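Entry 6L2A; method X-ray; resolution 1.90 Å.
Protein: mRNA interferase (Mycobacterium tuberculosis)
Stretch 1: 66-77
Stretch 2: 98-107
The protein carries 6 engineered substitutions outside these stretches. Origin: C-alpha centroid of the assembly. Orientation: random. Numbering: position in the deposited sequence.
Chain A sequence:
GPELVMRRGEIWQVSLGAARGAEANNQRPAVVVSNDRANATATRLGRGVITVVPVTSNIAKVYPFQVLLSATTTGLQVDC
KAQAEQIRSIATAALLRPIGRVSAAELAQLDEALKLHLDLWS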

# COMPACT_ATOMS: atom_id res chain seq x y z
N GLN A 66 -5.24 -1.70 -12.11
CA GLN A 66 -6.07 -2.81 -11.67
C GLN A 66 -5.81 -3.99 -12.59
O GLN A 66 -5.37 -3.83 -13.73
CB GLN A 66 -7.56 -2.43 -11.67
CG GLN A 66 -7.86 -1.14 -10.92
CD GLN A 66 -9.26 -0.62 -11.19
OE1 GLN A 66 -9.85 -0.90 -12.23
NE2 GLN A 66 -9.80 0.15 -10.25
N VAL A 67 -6.08 -5.20 -12.09
CA VAL A 67 -5.76 -6.43 -12.81
C VAL A 67 -6.97 -7.34 -12.80
O VAL A 67 -7.48 -7.70 -11.73
CB VAL A 67 -4.54 -7.15 -12.21
CG1 VAL A 67 -4.24 -8.42 -13.00
CG2 VAL A 67 -3.32 -6.23 -12.21
N LEU A 68 -7.42 -7.75 -13.99
CA LEU A 68 -8.50 -8.71 -14.10
C LEU A 68 -8.04 -10.08 -13.62
O LEU A 68 -7.02 -10.60 -14.07
CB LEU A 68 -8.97 -8.79 -15.56
CG LEU A 68 -10.00 -9.87 -15.93
CD1 LEU A 68 -11.36 -9.55 -15.34
CD2 LEU A 68 -10.09 -10.01 -17.44
N LEU A 69 -8.80 -10.67 -12.69
CA LEU A 69 -8.50 -11.98 -12.13
C LEU A 69 -9.56 -12.98 -12.58
O LEU A 69 -10.74 -12.83 -12.24
CB LEU A 69 -8.43 -11.91 -10.60
CG LEU A 69 -7.44 -10.92 -10.00
CD1 LEU A 69 -7.53 -10.91 -8.48
CD2 LEU A 69 -6.03 -11.24 -10.45
N SER A 70 -9.14 -13.99 -13.33
CA SER A 70 -10.08 -14.96 -13.88
C SER A 70 -10.61 -15.89 -12.79
O SER A 70 -9.87 -16.32 -11.90
CB SER A 70 -9.40 -15.78 -14.98
OG SER A 70 -9.88 -17.12 -14.98
N ALA A 71 -11.90 -16.22 -12.89
CA ALA A 71 -12.53 -17.09 -11.90
C ALA A 71 -11.95 -18.50 -11.94
O ALA A 71 -11.89 -19.17 -10.91
CB ALA A 71 -14.04 -17.13 -12.12
N THR A 72 -11.52 -18.96 -13.12
CA THR A 72 -11.06 -20.33 -13.31
C THR A 72 -9.76 -20.64 -12.56
O THR A 72 -9.29 -21.78 -12.64
CB THR A 72 -10.86 -20.61 -14.80
OG1 THR A 72 -9.73 -19.88 -15.29
CG2 THR A 72 -12.10 -20.19 -15.59
N THR A 73 -9.18 -19.68 -11.84
CA THR A 73 -7.92 -19.89 -11.12
C THR A 73 -7.95 -19.41 -9.67
O THR A 73 -7.16 -19.92 -8.87
CB THR A 73 -6.76 -19.18 -11.84
OG1 THR A 73 -7.01 -17.77 -11.89
CG2 THR A 73 -6.59 -19.71 -13.25
N THR A 74 -8.83 -18.48 -9.31
CA THR A 74 -8.71 -17.73 -8.07
C THR A 74 -9.47 -18.34 -6.90
O THR A 74 -9.21 -17.96 -5.75
CB THR A 74 -9.22 -16.30 -8.29
OG1 THR A 74 -10.56 -16.35 -8.79
CG2 THR A 74 -8.33 -15.58 -9.28
N GLY A 75 -10.39 -19.27 -7.14
CA GLY A 75 -11.29 -19.68 -6.08
C GLY A 75 -12.44 -18.73 -5.86
O GLY A 75 -13.36 -19.06 -5.09
N LEU A 76 -12.40 -17.55 -6.47
CA LEU A 76 -13.56 -16.69 -6.61
C LEU A 76 -14.45 -17.27 -7.69
O LEU A 76 -13.96 -17.88 -8.65
CB LEU A 76 -13.13 -15.27 -6.99
CG LEU A 76 -12.03 -14.70 -6.08
CD1 LEU A 76 -11.33 -13.52 -6.74
CD2 LEU A 76 -12.57 -14.32 -4.70
N GLN A 77 -15.76 -17.08 -7.54
CA GLN A 77 -16.74 -17.66 -8.46
C GLN A 77 -17.03 -16.79 -9.68
O GLN A 77 -17.60 -17.29 -10.65
CB GLN A 77 -18.05 -17.94 -7.71
N PRO A 98 -8.24 -18.34 3.80
CA PRO A 98 -7.77 -18.31 2.42
C PRO A 98 -8.86 -18.77 1.46
O PRO A 98 -9.66 -19.66 1.76
CB PRO A 98 -6.59 -19.29 2.43
CG PRO A 98 -6.95 -20.27 3.49
CD PRO A 98 -7.72 -19.50 4.54
N ILE A 99 -8.87 -18.15 0.28
CA ILE A 99 -9.85 -18.45 -0.75
C ILE A 99 -9.22 -19.14 -1.95
O ILE A 99 -9.79 -20.07 -2.51
CB ILE A 99 -10.59 -17.16 -1.17
CG1 ILE A 99 -11.38 -16.59 0.00
CG2 ILE A 99 -11.50 -17.41 -2.36
CD1 ILE A 99 -11.96 -15.22 -0.26
N GLY A 100 -8.03 -18.69 -2.35
CA GLY A 100 -7.34 -19.27 -3.48
C GLY A 100 -6.05 -18.55 -3.79
O GLY A 100 -5.36 -18.09 -2.88
N ARG A 101 -5.72 -18.44 -5.07
CA ARG A 101 -4.44 -17.88 -5.48
C ARG A 101 -4.58 -17.33 -6.89
O ARG A 101 -5.29 -17.90 -7.72
CB ARG A 101 -3.34 -18.94 -5.43
CG ARG A 101 -1.93 -18.41 -5.45
CD ARG A 101 -0.98 -19.57 -5.69
NE ARG A 101 -1.59 -20.58 -6.56
CZ ARG A 101 -1.42 -20.63 -7.88
NH1 ARG A 101 -0.65 -19.73 -8.48
NH2 ARG A 101 -2.02 -21.57 -8.59
N VAL A 102 -3.91 -16.21 -7.16
CA VAL A 102 -3.79 -15.73 -8.53
C VAL A 102 -2.66 -16.48 -9.22
O VAL A 102 -1.72 -16.96 -8.57
CB VAL A 102 -3.58 -14.21 -8.58
CG1 VAL A 102 -4.63 -13.49 -7.75
CG2 VAL A 102 -2.17 -13.84 -8.11
N SER A 103 -2.75 -16.62 -10.54
CA SER A 103 -1.69 -17.28 -11.27
C SER A 103 -0.43 -16.40 -11.28
O SER A 103 -0.47 -15.21 -10.97
CB SER A 103 -2.13 -17.58 -12.71
OG SER A 103 -2.27 -16.38 -13.45
N ALA A 104 0.70 -17.02 -11.64
CA ALA A 104 1.94 -16.26 -11.70
C ALA A 104 1.88 -15.15 -12.75
O ALA A 104 2.53 -14.11 -12.59
CB ALA A 104 3.12 -17.20 -11.97
N ALA A 105 1.11 -15.36 -13.82
CA ALA A 105 0.96 -14.31 -14.83
C ALA A 105 0.11 -13.16 -14.30
O ALA A 105 0.41 -11.98 -14.56
CB ALA A 105 0.36 -14.88 -16.10
N GLU A 106 -0.95 -13.47 -13.55
CA GLU A 106 -1.75 -12.41 -12.95
C GLU A 106 -0.95 -11.64 -11.90
O GLU A 106 -1.09 -10.42 -11.78
CB GLU A 106 -3.02 -13.01 -12.33
CG GLU A 106 -4.07 -13.43 -13.35
CD GLU A 106 -5.15 -14.31 -12.75
OE1 GLU A 106 -4.91 -14.89 -11.67
OE2 GLU A 106 -6.23 -14.43 -13.36
N LEU A 107 -0.09 -12.34 -11.15
CA LEU A 107 0.73 -11.66 -10.15
C LEU A 107 1.75 -10.74 -10.81
O LEU A 107 2.00 -9.63 -10.32
CB LEU A 107 1.42 -12.67 -9.24
CG LEU A 107 2.13 -12.09 -8.02
CD1 LEU A 107 1.15 -11.30 -7.16
CD2 LEU A 107 2.80 -13.18 -7.20
O HOH W 1 -6.70 -12.74 -15.78

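Stretch 1 runs as a strand from Gln66 to Leu69, then turns at Ser70 into a short, weakly bonded helix. Stretch 2 leaves its strand at Arg101 and enters a helix at Ala104. The closest pair of CA atoms is that of Gly75 and Gly100, 4.7 Å apart. No backbone hydrogen bond links them. Instead, Gly100 CA sits 3.2 Å from Thr74 O, and Thr74 CA sits 3.4 Å from Arg101 O, both as CA-H...O contacts. Neither glycine has room for a side chain: an ideal CB on Gly100 would lie 1.9 Å from Thr74 O, and one on Gly75 would lie 2.4 Å from Ile99 O. The positive phi of Gly75 also calls for glycine.

Glu106 is the main side-chain link. Its OE2 accepts a hydrogen bond from Ser70 N at 2.9 Å, just where the strand of stretch 1 has ended. Water 1 donates to both Glu106 OE2 (3.0 Å) and Leu68 O (2.8 Å), adding a bridge. The other carboxylate oxygen, Glu106 OE1, accepts from Ser103 N at 3.0 Å. Ser103 OG in turn caps the helix by accepting from Glu106 N at 3.2 Å.

Two apolar contacts add to this. Leu69 CD2 meets Val102 CG1 at 3.8 Å beside the Glu106 carboxylate, and Leu76 CD2 meets Ile99 CG2 at 4.0 Å well away from it.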